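Local structure of 3-oxo-tetronate kinase (Haemophilus influenzae, 1YZY) at residues 330-335 with 354-359; 341-346 with 363-368. The protein catalyses the ATP-dependent phosphorylation of 3-oxo-tetronate to 3-oxo-tetronate 4-phosphate, as a member of the four-carbon acid sugar kinase family. All coordinates share one frame; numbering follows the deposited sequence.

Interaction 1 of 2, residues 330-335 with 354-359; sequences AIENTF and GGETSS
Phe335 and Thr357 form the apolar half of this helix-helix contact, and Glu332 and Glu356 the acidic half. The methyl CG2 of Thr357 sits over one face of the Phe335 ring as a CH-pi contact, 4.2 Å from the ring centroid and displaced toward the rim, so that its nearest ring atom is CD2 of Phe335 at 3.9 Å. With CG2 anti to the backbone N (OG1 chi1 -59°), the methyl meets the ring, while OG1 lies on the CE2 side, 4.2 Å from that atom of Phe335. Nearer the start of helix 355-365, the extended side chains of Glu332 and Glu356 bring their carboxylates together with planes almost perpendicular, 88° apart. OE2 of Glu332 and OE2 of Glu356 are separated by 3.0 Å, two acceptors of like charge with no hydrogen bond between them. Glu332 OE2 also has a weak hydrogen bond with Ser328, one turn earlier on its own helix.

Behind this shell, Ser358 OG donates to Gly354 O over 2.8 Å, and Ser358 N reaches the same oxygen from the opposite face of its plane. Ser358 OG also bonds Thr352, tying the first turn of helix 355-365 to the strand before it. On the other helix, Phe335 and Thr334 pack on Leu275. Gly354, with positive phi, is the N-cap of helix 355-365; the glycine-rich turn and the first helical turn after it, Gly354 to Thr357, are a probable ATP-binding element of the C-terminal nucleotide-binding domain.

Interaction 2 of 2, residues 341-346 with 363-368; sequences KLKQYG and QELGFT
A single lysine reaching across to the end of a neighbouring helix makes this contact, which joins the last turns of helices 324-345 and 355-365 in the nucleotide-binding domain. Lys343 leaves its helix with CG anti to the backbone N (chi1 -165°), and its chain bends at chi3 (79°) on the way to the second segment. Its aliphatic part does the packing: CD of Lys343 lies 4.1 Å from CD2 of Leu365, the two side chains running past each other in opposite directions. The same CD approaches CZ of Phe367 obliquely at 4.3 Å. Leu365 in turn lays its CB over one face of the Phe367 ring, toward its rim, so the leucine and the ring form a joint apolar surface for the CD methylene.

Between these two residues Gly366 takes positive phi, which turns the chain out of the helix and leaves Phe367 beside Leu365. Phe367 also touches Glu387, Glu388 and Ile390 of a loop. The ammonium NZ of Lys343 ends 3.6 Å from Leu365 O and makes a salt bridge with Glu388. The lysine thus divides its chemistry, with its CD methylene against hydrophobic groups and its charge paired with the carboxylate of Glu388.

Helix 324-345 supplies 330-335 and nearly all of 341-346, which ends one residue past it. The chain next runs through strand 349-353 and returns in helix 355-365, whose start gives 354-359 and whose end leads into 363-368. Interaction 1 closes a loop with 18 residues between its segments, and interaction 2 one with 16; because the segments alternate along the sequence, the two loops cross. Their centres lie 13 Å apart, and together they join the two helices at two levels, in the same N-to-C order on each. Interaction 1 lies at the probable ATP-binding turn, whereas interaction 2 lies where the chain leaves helix 355-365 for strand 369-375.

Interaction 1 of 2, residues 330-335 with 354-359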
loop_
_atom_site.group_PDB
_atom_site.type_symbol
_atom_site.label_atom_id
_atom_site.label_comp_id
_atom_site.label_asym_id
_atom_site.label_seq_id
_atom_site.Cartn_x
_atom_site.Cartn_y
_atom_site.Cartn_z
ATOM N N ALA A 330 -18.062 6.729 -19.320
ATOM C CA ALA A 330 -19.458 6.425 -19.026
ATOM C C ALA A 330 -19.557 5.554 -17.779
ATOM O O ALA A 330 -20.315 5.863 -16.863
ATOM C CB ALA A 330 -20.096 5.726 -20.213
ATOM N N ILE A 331 -18.767 4.480 -17.756
ATOM C CA ILE A 331 -18.719 3.536 -16.638
ATOM C C ILE A 331 -18.227 4.193 -15.341
ATOM O O ILE A 331 -18.814 3.990 -14.280
ATOM C CB ILE A 331 -17.815 2.323 -16.988
ATOM C CG1 ILE A 331 -18.438 1.528 -18.135
ATOM C CG2 ILE A 331 -17.632 1.414 -15.781
ATOM C CD1 ILE A 331 -17.565 0.428 -18.676
ATOM N N GLU A 332 -17.127 4.936 -15.425
ATOM C CA GLU A 332 -16.555 5.622 -14.269
ATOM C C GLU A 332 -17.460 6.710 -13.699
ATOM O O GLU A 332 -17.566 6.859 -12.485
ATOM C CB GLU A 332 -15.203 6.230 -14.632
ATOM C CG GLU A 332 -14.081 5.215 -14.795
ATOM C CD GLU A 332 -12.794 5.837 -15.321
ATOM O OE1 GLU A 332 -12.569 7.052 -15.114
ATOM O OE2 GLU A 332 -11.998 5.099 -15.941
ATOM N N ASN A 333 -18.044 7.519 -14.575
ATOM C CA ASN A 333 -18.940 8.586 -14.144
ATOM C C ASN A 333 -20.191 8.005 -13.494
ATOM O O ASN A 333 -20.731 8.585 -12.550
ATOM C CB ASN A 333 -19.352 9.466 -15.332
ATOM C CG ASN A 333 -18.271 10.446 -15.749
ATOM O OD1 ASN A 333 -17.600 11.051 -14.909
ATOM N ND2 ASN A 333 -18.123 10.635 -17.054
ATOM N N THR A 334 -20.662 6.873 -14.012
ATOM C CA THR A 334 -21.855 6.223 -13.480
ATOM C C THR A 334 -21.642 5.680 -12.068
ATOM O O THR A 334 -22.462 5.925 -11.180
ATOM C CB THR A 334 -22.373 5.092 -14.415
ATOM O OG1 THR A 334 -22.791 5.649 -15.671
ATOM C CG2 THR A 334 -23.565 4.388 -13.787
ATOM N N PHE A 335 -20.566 4.921 -11.867
ATOM C CA PHE A 335 -20.259 4.373 -10.547
ATOM C C PHE A 335 -20.053 5.506 -9.550
ATOM O O PHE A 335 -20.516 5.445 -8.415
ATOM C CB PHE A 335 -18.993 3.507 -10.590
ATOM C CG PHE A 335 -19.221 2.103 -11.080
ATOM C CD1 PHE A 335 -20.152 1.275 -10.460
ATOM C CD2 PHE A 335 -18.469 1.594 -12.136
ATOM C CE1 PHE A 335 -20.327 -0.042 -10.880
ATOM C CE2 PHE A 335 -18.638 0.280 -12.565
ATOM C CZ PHE A 335 -19.569 -0.542 -11.933
ATOM N N GLY A 354 -11.675 -3.604 -9.367
ATOM C CA GLY A 354 -11.006 -2.925 -10.459
ATOM C C GLY A 354 -10.243 -1.707 -9.968
ATOM O O GLY A 354 -10.706 -0.982 -9.085
ATOM N N GLY A 355 -9.078 -1.470 -10.566
ATOM C CA GLY A 355 -8.251 -0.343 -10.173
ATOM C C GLY A 355 -8.893 1.013 -10.395
ATOM O O GLY A 355 -8.866 1.866 -9.510
ATOM N N GLU A 356 -9.415 1.233 -11.598
ATOM C CA GLU A 356 -10.060 2.499 -11.924
ATOM C C GLU A 356 -11.376 2.720 -11.180
ATOM O O GLU A 356 -11.656 3.839 -10.737
ATOM C CB GLU A 356 -10.263 2.572 -13.453
ATOM C CG GLU A 356 -9.128 2.053 -14.313
ATOM C CD GLU A 356 -9.388 2.430 -15.776
ATOM O OE1 GLU A 356 -8.411 2.718 -16.505
ATOM O OE2 GLU A 356 -10.565 2.445 -16.199
ATOM N N THR A 357 -12.195 1.672 -11.086
ATOM C CA THR A 357 -13.478 1.761 -10.387
ATOM C C THR A 357 -13.284 2.151 -8.913
ATOM O O THR A 357 -14.030 2.969 -8.373
ATOM C CB THR A 357 -14.266 0.429 -10.473
ATOM O OG1 THR A 357 -14.510 0.101 -11.846
ATOM C CG2 THR A 357 -15.596 0.547 -9.751
ATOM N N SER A 358 -12.272 1.578 -8.272
ATOM C CA SER A 358 -11.994 1.874 -6.872
ATOM C C SER A 358 -11.530 3.315 -6.674
ATOM O O SER A 358 -11.935 3.978 -5.718
ATOM C CB SER A 358 -10.931 0.905 -6.319
ATOM O OG SER A 358 -11.347 -0.440 -6.446
ATOM N N SER A 359 -10.646 3.780 -7.552
ATOM C CA SER A 359 -10.110 5.136 -7.463
ATOM C C SER A 359 -11.205 6.183 -7.611
ATOM O O SER A 359 -11.270 7.133 -6.828
ATOM C CB SER A 359 -9.033 5.368 -8.536
ATOM O OG SER A 359 -7.854 4.620 -8.278
#

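Interaction 2 of 2, residues 341-346 with 363-368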
loop_
_atom_site.group_PDB
_atom_site.type_symbol
_atom_site.label_atom_id
_atom_site.label_comp_id
_atom_site.label_asym_id
_atom_site.label_seq_id
_atom_site.Cartn_x
_atom_site.Cartn_y
_atom_site.Cartn_z
ATOM N N LYS A 341 -24.711 9.049 -4.491
ATOM C CA LYS A 341 -26.135 9.033 -4.154
ATOM C C LYS A 341 -26.422 8.003 -3.071
ATOM O O LYS A 341 -27.208 8.261 -2.160
ATOM C CB LYS A 341 -26.989 8.743 -5.394
ATOM C CG LYS A 341 -26.902 9.823 -6.474
ATOM C CD LYS A 341 -27.878 9.583 -7.621
ATOM C CE LYS A 341 -29.158 10.410 -7.483
ATOM N NZ LYS A 341 -29.986 10.061 -6.288
ATOM N N LEU A 342 -25.785 6.838 -3.179
ATOM C CA LEU A 342 -25.968 5.768 -2.202
ATOM C C LEU A 342 -25.449 6.170 -0.830
ATOM O O LEU A 342 -26.042 5.804 0.183
ATOM C CB LEU A 342 -25.284 4.479 -2.666
ATOM C CG LEU A 342 -25.802 3.839 -3.953
ATOM C CD1 LEU A 342 -24.895 2.706 -4.370
ATOM C CD2 LEU A 342 -27.230 3.348 -3.767
ATOM N N LYS A 343 -24.343 6.910 -0.790
ATOM C CA LYS A 343 -23.788 7.338 0.490
ATOM C C LYS A 343 -24.724 8.335 1.162
ATOM O O LYS A 343 -24.889 8.309 2.385
ATOM C CB LYS A 343 -22.399 7.961 0.332
ATOM C CG LYS A 343 -21.637 8.075 1.659
ATOM C CD LYS A 343 -20.403 8.949 1.556
ATOM C CE LYS A 343 -20.758 10.424 1.597
ATOM N NZ LYS A 343 -19.571 11.300 1.409
ATOM N N GLN A 344 -25.284 9.248 0.369
ATOM C CA GLN A 344 -26.221 10.243 0.888
ATOM C C GLN A 344 -27.472 9.537 1.416
ATOM O O GLN A 344 -28.058 9.952 2.418
ATOM C CB GLN A 344 -26.590 11.259 -0.201
ATOM C CG GLN A 344 -27.716 12.237 0.176
ATOM C CD GLN A 344 -27.425 13.068 1.430
ATOM O OE1 GLN A 344 -28.324 13.339 2.231
ATOM N NE2 GLN A 344 -26.174 13.492 1.588
ATOM N N TYR A 345 -27.872 8.465 0.741
ATOM C CA TYR A 345 -29.034 7.686 1.149
ATOM C C TYR A 345 -28.787 6.948 2.471
ATOM O O TYR A 345 -29.696 6.810 3.293
ATOM C CB TYR A 345 -29.423 6.697 0.044
ATOM C CG TYR A 345 -30.499 5.722 0.446
ATOM C CD1 TYR A 345 -31.833 6.118 0.540
ATOM C CD2 TYR A 345 -30.180 4.407 0.768
ATOM C CE1 TYR A 345 -32.824 5.224 0.950
ATOM C CE2 TYR A 345 -31.159 3.507 1.179
ATOM C CZ TYR A 345 -32.477 3.918 1.271
ATOM O OH TYR A 345 -33.435 3.021 1.694
ATOM N N GLY A 346 -27.571 6.448 2.665
ATOM C CA GLY A 346 -27.266 5.743 3.899
ATOM C C GLY A 346 -26.466 4.454 3.789
ATOM O O GLY A 346 -26.388 3.699 4.766
ATOM N N GLN A 363 -12.531 8.778 -4.901
ATOM C CA GLN A 363 -12.380 10.172 -5.318
ATOM C C GLN A 363 -13.676 10.952 -5.120
ATOM O O GLN A 363 -13.674 12.059 -4.576
ATOM C CB GLN A 363 -11.968 10.243 -6.791
ATOM C CG GLN A 363 -11.784 11.663 -7.305
ATOM C CD GLN A 363 -11.314 11.713 -8.739
ATOM O OE1 GLN A 363 -10.123 11.878 -9.008
ATOM N NE2 GLN A 363 -12.247 11.580 -9.674
ATOM N N GLU A 364 -14.768 10.373 -5.602
ATOM C CA GLU A 364 -16.092 10.968 -5.496
ATOM C C GLU A 364 -16.539 11.160 -4.045
ATOM O O GLU A 364 -17.026 12.233 -3.675
ATOM C CB GLU A 364 -17.104 10.098 -6.242
ATOM C CG GLU A 364 -18.483 10.721 -6.361
ATOM C CD GLU A 364 -18.480 11.984 -7.199
ATOM O OE1 GLU A 364 -18.135 11.908 -8.395
ATOM O OE2 GLU A 364 -18.826 13.054 -6.661
ATOM N N LEU A 365 -16.398 10.119 -3.227
ATOM C CA LEU A 365 -16.793 10.206 -1.824
ATOM C C LEU A 365 -15.926 11.193 -1.039
ATOM O O LEU A 365 -16.298 11.627 0.052
ATOM C CB LEU A 365 -16.800 8.815 -1.181
ATOM C CG LEU A 365 -17.614 7.737 -1.921
ATOM C CD1 LEU A 365 -17.639 6.457 -1.105
ATOM C CD2 LEU A 365 -19.033 8.215 -2.208
ATOM N N GLY A 366 -14.778 11.547 -1.611
ATOM C CA GLY A 366 -13.881 12.522 -1.005
ATOM C C GLY A 366 -12.972 12.095 0.131
ATOM O O GLY A 366 -12.517 12.941 0.898
ATOM N N PHE A 367 -12.669 10.803 0.223
ATOM C CA PHE A 367 -11.812 10.287 1.292
ATOM C C PHE A 367 -10.319 10.498 1.023
ATOM O O PHE A 367 -9.826 10.213 -0.068
ATOM C CB PHE A 367 -12.123 8.815 1.526
ATOM C CG PHE A 367 -13.571 8.549 1.814
ATOM C CD1 PHE A 367 -14.303 9.418 2.624
ATOM C CD2 PHE A 367 -14.200 7.427 1.286
ATOM C CE1 PHE A 367 -15.642 9.172 2.908
ATOM C CE2 PHE A 367 -15.541 7.170 1.564
ATOM C CZ PHE A 367 -16.265 8.045 2.379
ATOM N N THR A 368 -9.614 10.984 2.039
ATOM C CA THR A 368 -8.192 11.296 1.942
ATOM C C THR A 368 -7.272 10.295 2.638
ATOM O O THR A 368 -6.048 10.369 2.506
ATOM C CB THR A 368 -7.910 12.681 2.558
ATOM O OG1 THR A 368 -8.295 12.675 3.940
ATOM C CG2 THR A 368 -8.701 13.769 1.826
#